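Local coordinates for 3-oxoacyl-(acyl-carrier protein) synthase II (Thermus thermophilus, PDB 1J3N) that probably catalyses the condensation step of fatty acid elongation, joining an acyl chain to a malonyl unit carried on acyl-carrier protein to give a 3-oxoacyl product, at residues Lys325-Gly337 against His357-Pro369. Sequence-based numbering, arbitrary orientation.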
ATOM      1  N   LYS A 325     -13.090 -17.631  27.528  1.00 38.30           N
ATOM      2  CA  LYS A 325     -13.058 -17.358  28.955  1.00 39.79           C
ATOM      3  C   LYS A 325     -11.697 -17.654  29.589  1.00 39.42           C
ATOM      4  O   LYS A 325     -11.409 -17.200  30.701  1.00 40.47           O
ATOM      5  CB  LYS A 325     -14.161 -18.168  29.655  1.00 42.73           C
ATOM      6  CG  LYS A 325     -15.570 -17.854  29.139  1.00 44.71           C
ATOM      7  CD  LYS A 325     -16.648 -18.735  29.770  1.00 45.26           C
ATOM      8  CE  LYS A 325     -16.495 -20.194  29.359  1.00 45.73           C
ATOM      9  NZ  LYS A 325     -17.609 -21.046  29.862  1.00 44.95           N
ATOM     10  N   ARG A 326     -10.858 -18.401  28.881  1.00 36.64           N
ATOM     11  CA  ARG A 326      -9.542 -18.751  29.402  1.00 37.20           C
ATOM     12  C   ARG A 326      -8.443 -17.893  28.771  1.00 35.17           C
ATOM     13  O   ARG A 326      -7.270 -18.000  29.127  1.00 33.42           O
ATOM     14  CB  ARG A 326      -9.261 -20.236  29.146  1.00 39.73           C
ATOM     15  CG  ARG A 326      -8.311 -20.869  30.153  1.00 44.75           C
ATOM     16  CD  ARG A 326      -8.498 -22.384  30.222  1.00 47.35           C
ATOM     17  NE  ARG A 326      -8.141 -23.044  28.970  1.00 52.09           N
ATOM     18  CZ  ARG A 326      -8.204 -24.357  28.771  1.00 52.79           C
ATOM     19  NH1 ARG A 326      -8.616 -25.160  29.742  1.00 54.51           N
ATOM     20  NH2 ARG A 326      -7.846 -24.868  27.601  1.00 54.31           N
ATOM     21  N   LEU A 327      -8.838 -17.036  27.837  1.00 32.51           N
ATOM     22  CA  LEU A 327      -7.898 -16.160  27.149  1.00 32.80           C
ATOM     23  C   LEU A 327      -7.540 -14.952  27.990  1.00 31.51           C
ATOM     24  O   LEU A 327      -8.237 -14.615  28.940  1.00 32.29           O
ATOM     25  CB  LEU A 327      -8.507 -15.637  25.844  1.00 33.23           C
ATOM     26  CG  LEU A 327      -8.736 -16.512  24.617  1.00 34.47           C
ATOM     27  CD1 LEU A 327      -9.642 -15.761  23.653  1.00 34.18           C
ATOM     28  CD2 LEU A 327      -7.410 -16.857  23.961  1.00 31.12           C
ATOM     29  N   MET A 328      -6.441 -14.308  27.627  1.00 31.06           N
ATOM     30  CA  MET A 328      -6.013 -13.082  28.283  1.00 31.27           C
ATOM     31  C   MET A 328      -5.982 -12.095  27.131  1.00 30.32           C
ATOM     32  O   MET A 328      -5.375 -12.370  26.095  1.00 29.03           O
ATOM     33  CB  MET A 328      -4.613 -13.216  28.890  1.00 31.38           C
ATOM     34  CG  MET A 328      -4.567 -13.995  30.191  1.00 32.94           C
ATOM     35  SD  MET A 328      -2.925 -13.965  30.928  1.00 34.77           S
ATOM     36  CE  MET A 328      -2.088 -15.181  29.878  1.00 31.29           C
ATOM     37  N   VAL A 329      -6.654 -10.964  27.299  1.00 30.40           N
ATOM     38  CA  VAL A 329      -6.704  -9.965  26.246  1.00 30.48           C
ATOM     39  C   VAL A 329      -6.320  -8.608  26.816  1.00 31.07           C
ATOM     40  O   VAL A 329      -6.807  -8.215  27.876  1.00 32.25           O
ATOM     41  CB  VAL A 329      -8.139  -9.869  25.641  1.00 30.96           C
ATOM     42  CG1 VAL A 329      -8.133  -8.993  24.394  1.00 30.28           C
ATOM     43  CG2 VAL A 329      -8.669 -11.261  25.309  1.00 28.67           C
ATOM     44  N   SER A 330      -5.426  -7.898  26.137  1.00 29.71           N
ATOM     45  CA  SER A 330      -5.052  -6.570  26.614  1.00 30.16           C
ATOM     46  C   SER A 330      -4.870  -5.628  25.432  1.00 29.13           C
ATOM     47  O   SER A 330      -4.503  -6.048  24.332  1.00 26.15           O
ATOM     48  CB  SER A 330      -3.778  -6.621  27.477  1.00 29.22           C
ATOM     49  OG  SER A 330      -2.594  -6.628  26.702  1.00 29.51           O
ATOM     50  N   SER A 331      -5.159  -4.353  25.659  1.00 29.10           N
ATOM     51  CA  SER A 331      -5.027  -3.362  24.609  1.00 27.33           C
ATOM     52  C   SER A 331      -3.891  -2.403  24.894  1.00 26.65           C
ATOM     53  O   SER A 331      -3.914  -1.672  25.888  1.00 24.31           O
ATOM     54  CB  SER A 331      -6.325  -2.571  24.446  1.00 26.85           C
ATOM     55  OG  SER A 331      -6.158  -1.529  23.499  1.00 29.38           O
ATOM     56  N   THR A 332      -2.903  -2.412  24.006  1.00 25.68           N
ATOM     57  CA  THR A 332      -1.750  -1.533  24.121  1.00 24.95           C
ATOM     58  C   THR A 332      -2.252  -0.088  24.009  1.00 25.98           C
ATOM     59  O   THR A 332      -1.734   0.822  24.665  1.00 26.93           O
ATOM     60  CB  THR A 332      -0.746  -1.801  22.973  1.00 23.65           C
ATOM     61  OG1 THR A 332      -0.348  -3.178  23.000  1.00 22.46           O
ATOM     62  CG2 THR A 332       0.491  -0.907  23.107  1.00 20.89           C
ATOM     63  N   LYS A 333      -3.284   0.101  23.189  1.00 24.97           N
ATOM     64  CA  LYS A 333      -3.855   1.423  22.953  1.00 24.07           C
ATOM     65  C   LYS A 333      -4.307   2.144  24.216  1.00 24.69           C
ATOM     66  O   LYS A 333      -4.528   3.355  24.203  1.00 22.53           O
ATOM     67  CB  LYS A 333      -5.017   1.324  21.966  1.00 24.57           C
ATOM     68  CG  LYS A 333      -4.601   0.846  20.578  1.00 21.52           C
ATOM     69  CD  LYS A 333      -5.708   1.081  19.548  1.00 22.09           C
ATOM     70  CE  LYS A 333      -5.244   0.733  18.130  1.00 24.90           C
ATOM     71  NZ  LYS A 333      -4.937  -0.715  17.954  1.00 21.96           N
ATOM     72  N   SER A 334      -4.448   1.399  25.309  1.00 24.95           N
ATOM     73  CA  SER A 334      -4.844   2.000  26.573  1.00 24.86           C
ATOM     74  C   SER A 334      -3.704   2.910  27.029  1.00 23.87           C
ATOM     75  O   SER A 334      -3.935   3.943  27.666  1.00 24.31           O
ATOM     76  CB  SER A 334      -5.086   0.914  27.622  1.00 24.64           C
ATOM     77  OG  SER A 334      -3.927   0.124  27.806  1.00 25.16           O
ATOM     78  N   MET A 335      -2.477   2.527  26.678  1.00 21.00           N
ATOM     79  CA  MET A 335      -1.291   3.288  27.061  1.00 19.97           C
ATOM     80  C   MET A 335      -0.728   4.259  26.025  1.00 21.31           C
ATOM     81  O   MET A 335      -0.365   5.389  26.368  1.00 23.96           O
ATOM     82  CB  MET A 335      -0.179   2.331  27.484  1.00 19.08           C
ATOM     83  CG  MET A 335      -0.471   1.567  28.763  1.00 19.54           C
ATOM     84  SD  MET A 335       0.766   0.295  29.077  1.00 25.55           S
ATOM     85  CE  MET A 335       0.082  -1.057  28.144  1.00 20.02           C
ATOM     86  N   ILE A 336      -0.635   3.829  24.770  1.00 21.57           N
ATOM     87  CA  ILE A 336      -0.076   4.687  23.721  1.00 23.76           C
ATOM     88  C   ILE A 336      -1.096   5.241  22.739  1.00 24.45           C
ATOM     89  O   ILE A 336      -0.740   5.958  21.803  1.00 23.79           O
ATOM     90  CB  ILE A 336       0.992   3.940  22.893  1.00 23.07           C
ATOM     91  CG1 ILE A 336       0.345   2.758  22.155  1.00 22.43           C
ATOM     92  CG2 ILE A 336       2.118   3.468  23.802  1.00 23.99           C
ATOM     93  CD1 ILE A 336       1.278   2.079  21.141  1.00 22.13           C
ATOM     94  N   GLY A 337      -2.365   4.914  22.942  1.00 26.14           N
ATOM     95  CA  GLY A 337      -3.375   5.403  22.026  1.00 25.24           C
ATOM     96  C   GLY A 337      -3.368   4.623  20.720  1.00 24.93           C
ATOM     97  O   GLY A 337      -2.820   3.526  20.652  1.00 23.47           O
ATOM     98  N   HIS A 357       9.285 -12.427  26.910  1.00 28.66           N
ATOM     99  CA  HIS A 357       9.495 -12.141  28.335  1.00 29.15           C
ATOM    100  C   HIS A 357       8.604 -12.930  29.300  1.00 29.98           C
ATOM    101  O   HIS A 357       8.872 -12.975  30.502  1.00 29.78           O
ATOM    102  CB  HIS A 357       9.291 -10.647  28.604  1.00 30.16           C
ATOM    103  CG  HIS A 357      10.305  -9.761  27.949  1.00 30.67           C
ATOM    104  ND1 HIS A 357      11.646  -9.803  28.266  1.00 30.43           N
ATOM    105  CD2 HIS A 357      10.167  -8.776  27.029  1.00 31.49           C
ATOM    106  CE1 HIS A 357      12.290  -8.881  27.572  1.00 31.63           C
ATOM    107  NE2 HIS A 357      11.415  -8.243  26.815  1.00 31.41           N
ATOM    108  N   GLY A 358       7.540 -13.536  28.783  1.00 29.70           N
ATOM    109  CA  GLY A 358       6.653 -14.297  29.641  1.00 30.27           C
ATOM    110  C   GLY A 358       5.817 -13.445  30.579  1.00 30.93           C
ATOM    111  O   GLY A 358       5.466 -13.883  31.678  1.00 31.69           O
ATOM    112  N   VAL A 359       5.511 -12.222  30.160  1.00 29.30           N
ATOM    113  CA  VAL A 359       4.687 -11.317  30.953  1.00 28.73           C
ATOM    114  C   VAL A 359       3.706 -10.677  29.978  1.00 29.46           C
ATOM    115  O   VAL A 359       4.087 -10.281  28.870  1.00 28.63           O
ATOM    116  CB  VAL A 359       5.511 -10.194  31.636  1.00 29.03           C
ATOM    117  CG1 VAL A 359       4.571  -9.266  32.402  1.00 29.20           C
ATOM    118  CG2 VAL A 359       6.545 -10.788  32.592  1.00 29.54           C
ATOM    119  N   ILE A 360       2.445 -10.594  30.385  1.00 26.90           N
ATOM    120  CA  ILE A 360       1.407 -10.019  29.543  1.00 26.77           C
ATOM    121  C   ILE A 360       1.168  -8.567  29.914  1.00 26.91           C
ATOM    122  O   ILE A 360       0.922  -8.247  31.081  1.00 25.44           O
ATOM    123  CB  ILE A 360       0.079 -10.787  29.694  1.00 27.34           C
ATOM    124  CG1 ILE A 360       0.327 -12.296  29.573  1.00 27.22           C
ATOM    125  CG2 ILE A 360      -0.904 -10.331  28.637  1.00 27.97           C
ATOM    126  CD1 ILE A 360       0.963 -12.726  28.269  1.00 29.53           C
ATOM    127  N   PRO A 361       1.233  -7.665  28.921  1.00 27.28           N
ATOM    128  CA  PRO A 361       1.016  -6.237  29.170  1.00 29.48           C
ATOM    129  C   PRO A 361      -0.435  -5.993  29.569  1.00 28.32           C
ATOM    130  O   PRO A 361      -1.334  -6.684  29.096  1.00 28.32           O
ATOM    131  CB  PRO A 361       1.397  -5.596  27.838  1.00 27.00           C
ATOM    132  CG  PRO A 361       1.036  -6.648  26.847  1.00 27.45           C
ATOM    133  CD  PRO A 361       1.548  -7.908  27.502  1.00 27.57           C
ATOM    134  N   PRO A 362      -0.678  -5.001  30.440  1.00 29.97           N
ATOM    135  CA  PRO A 362      -2.022  -4.660  30.924  1.00 30.44           C
ATOM    136  C   PRO A 362      -2.834  -3.706  30.056  1.00 30.77           C
ATOM    137  O   PRO A 362      -2.312  -3.047  29.152  1.00 29.53           O
ATOM    138  CB  PRO A 362      -1.731  -4.020  32.265  1.00 29.60           C
ATOM    139  CG  PRO A 362      -0.539  -3.166  31.902  1.00 30.43           C
ATOM    140  CD  PRO A 362       0.329  -4.136  31.089  1.00 29.61           C
ATOM    141  N   THR A 363      -4.123  -3.640  30.360  1.00 30.21           N
ATOM    142  CA  THR A 363      -5.027  -2.726  29.690  1.00 29.79           C
ATOM    143  C   THR A 363      -5.301  -1.757  30.826  1.00 30.34           C
ATOM    144  O   THR A 363      -6.085  -2.067  31.728  1.00 30.65           O
ATOM    145  CB  THR A 363      -6.360  -3.398  29.288  1.00 30.55           C
ATOM    146  OG1 THR A 363      -6.110  -4.480  28.387  1.00 32.40           O
ATOM    147  CG2 THR A 363      -7.273  -2.394  28.603  1.00 30.58           C
ATOM    148  N   ILE A 364      -4.638  -0.605  30.821  1.00 29.19           N
ATOM    149  CA  ILE A 364      -4.860   0.362  31.895  1.00 28.79           C
ATOM    150  C   ILE A 364      -6.207   1.073  31.757  1.00 27.25           C
ATOM    151  O   ILE A 364      -6.910   0.913  30.759  1.00 27.67           O
ATOM    152  CB  ILE A 364      -3.727   1.429  31.957  1.00 29.64           C
ATOM    153  CG1 ILE A 364      -3.768   2.328  30.721  1.00 27.58           C
ATOM    154  CG2 ILE A 364      -2.363   0.738  32.064  1.00 31.10           C
ATOM    155  CD1 ILE A 364      -2.828   3.528  30.822  1.00 29.42           C
ATOM    156  N   ASN A 365      -6.561   1.846  32.780  1.00 27.88           N
ATOM    157  CA  ASN A 365      -7.804   2.609  32.811  1.00 25.84           C
ATOM    158  C   ASN A 365      -9.062   1.748  32.853  1.00 28.39           C
ATOM    159  O   ASN A 365     -10.171   2.251  32.661  1.00 27.57           O
ATOM    160  CB  ASN A 365      -7.889   3.562  31.612  1.00 25.08           C
ATOM    161  CG  ASN A 365      -6.823   4.651  31.643  1.00 26.18           C
ATOM    162  OD1 ASN A 365      -6.388   5.089  32.714  1.00 24.78           O
ATOM    163  ND2 ASN A 365      -6.415   5.109  30.463  1.00 24.62           N
ATOM    164  N   LEU A 366      -8.890   0.455  33.104  1.00 29.61           N
ATOM    165  CA  LEU A 366     -10.017  -0.470  33.181  1.00 32.20           C
ATOM    166  C   LEU A 366     -10.699  -0.306  34.548  1.00 34.28           C
ATOM    167  O   LEU A 366     -10.867  -1.269  35.296  1.00 33.46           O
ATOM    168  CB  LEU A 366      -9.504  -1.901  33.013  1.00 32.30           C
ATOM    169  CG  LEU A 366     -10.497  -2.985  32.614  1.00 34.02           C
ATOM    170  CD1 LEU A 366     -10.887  -2.819  31.155  1.00 34.58           C
ATOM    171  CD2 LEU A 366      -9.863  -4.338  32.833  1.00 35.04           C
ATOM    172  N   GLU A 367     -11.087   0.927  34.861  1.00 35.61           N
ATOM    173  CA  GLU A 367     -11.734   1.255  36.127  1.00 38.80           C
ATOM    174  C   GLU A 367     -13.184   0.772  36.192  1.00 39.40           C
ATOM    175  O   GLU A 367     -13.607   0.171  37.180  1.00 39.50           O
ATOM    176  CB  GLU A 367     -11.682   2.773  36.346  1.00 40.72           C
ATOM    177  CG  GLU A 367     -12.255   3.243  37.677  1.00 44.40           C
ATOM    178  CD  GLU A 367     -12.142   4.745  37.862  1.00 46.79           C
ATOM    179  OE1 GLU A 367     -11.001   5.255  37.916  1.00 49.54           O
ATOM    180  OE2 GLU A 367     -13.194   5.417  37.948  1.00 47.50           O
ATOM    181  N   ASP A 368     -13.934   1.045  35.128  1.00 39.99           N
ATOM    182  CA  ASP A 368     -15.342   0.664  35.033  1.00 40.45           C
ATOM    183  C   ASP A 368     -15.533  -0.341  33.905  1.00 39.72           C
ATOM    184  O   ASP A 368     -16.112  -0.018  32.868  1.00 40.33           O
ATOM    185  CB  ASP A 368     -16.195   1.902  34.754  1.00 40.28           C
ATOM    186  CG  ASP A 368     -15.809   2.591  33.454  1.00 40.97           C
ATOM    187  OD1 ASP A 368     -14.610   2.893  33.269  1.00 39.75           O
ATOM    188  OD2 ASP A 368     -16.704   2.828  32.616  1.00 43.19           O
ATOM    189  N   PRO A 369     -15.048  -1.576  34.092  1.00 39.14           N
ATOM    190  CA  PRO A 369     -15.194  -2.592  33.046  1.00 38.34           C
ATOM    191  C   PRO A 369     -16.644  -2.838  32.653  1.00 38.15           C
ATOM    192  O   PRO A 369     -17.539  -2.798  33.498  1.00 37.30           O
ATOM    193  CB  PRO A 369     -14.531  -3.824  33.665  1.00 39.33           C
ATOM    194  CG  PRO A 369     -14.735  -3.615  35.147  1.00 38.65           C
ATOM    195  CD  PRO A 369     -14.423  -2.146  35.298  1.00 39.52           C
TER
HETATM  196  O   HOH W   1      -1.181  -4.519  26.571  1.00 30.08           O
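Two serine hydroxyls and one backbone N-H of 325-337, rather than a paired strand, hold the run after Ile360, where Pro361 and Pro362 follow one another. Ser330 OG donates to Pro361 O at 2.7 Å, coming from above the carbonyl plane, 47° out of it. Its first torsion sets OG between the backbone N and the carbonyl carbon, facing the proline run. A water donates both to this OG and to Pro362 O, bridging the segments a second time, while Tyr297 OH also bonds Ser330 OG. One residue on, Ser331 N donates to Thr363 OG1 at 2.9 Å with an N-H...O angle of 152°, using a side-chain acceptor; that hydroxyl has a second partner in Phe377 O. Ser334 supplies the third grip: its OG gives its proton to Ser331 O (2.6 Å, C=O...O angle 173°), an acceptor shared with Ser334 N, and so can receive a weak bond from Ile364 N at 3.2 Å. Apolar pairs flank this polar part. Before it, Met328 CE lies 3.8 Å from Ile360 CG1, the two chains crossing near a right angle; after it, Met335 CG meets Ile364 CD1 at 3.7 Å. A bend at the last torsion of Met335 carries CE over to Pro362 O, a close nonbonded approach of 3.3 Å. Asn365 ND2 turns instead to Glu214 O and Ser217 O. Helix 343-357 links the two segments. Strand 328-330 pairs in parallel with strand 297-299 and is joined to it through helix 306-324, a beta-alpha-beta crossover in the C-terminal half of the thiolase-type fold of beta-ketoacyl synthases.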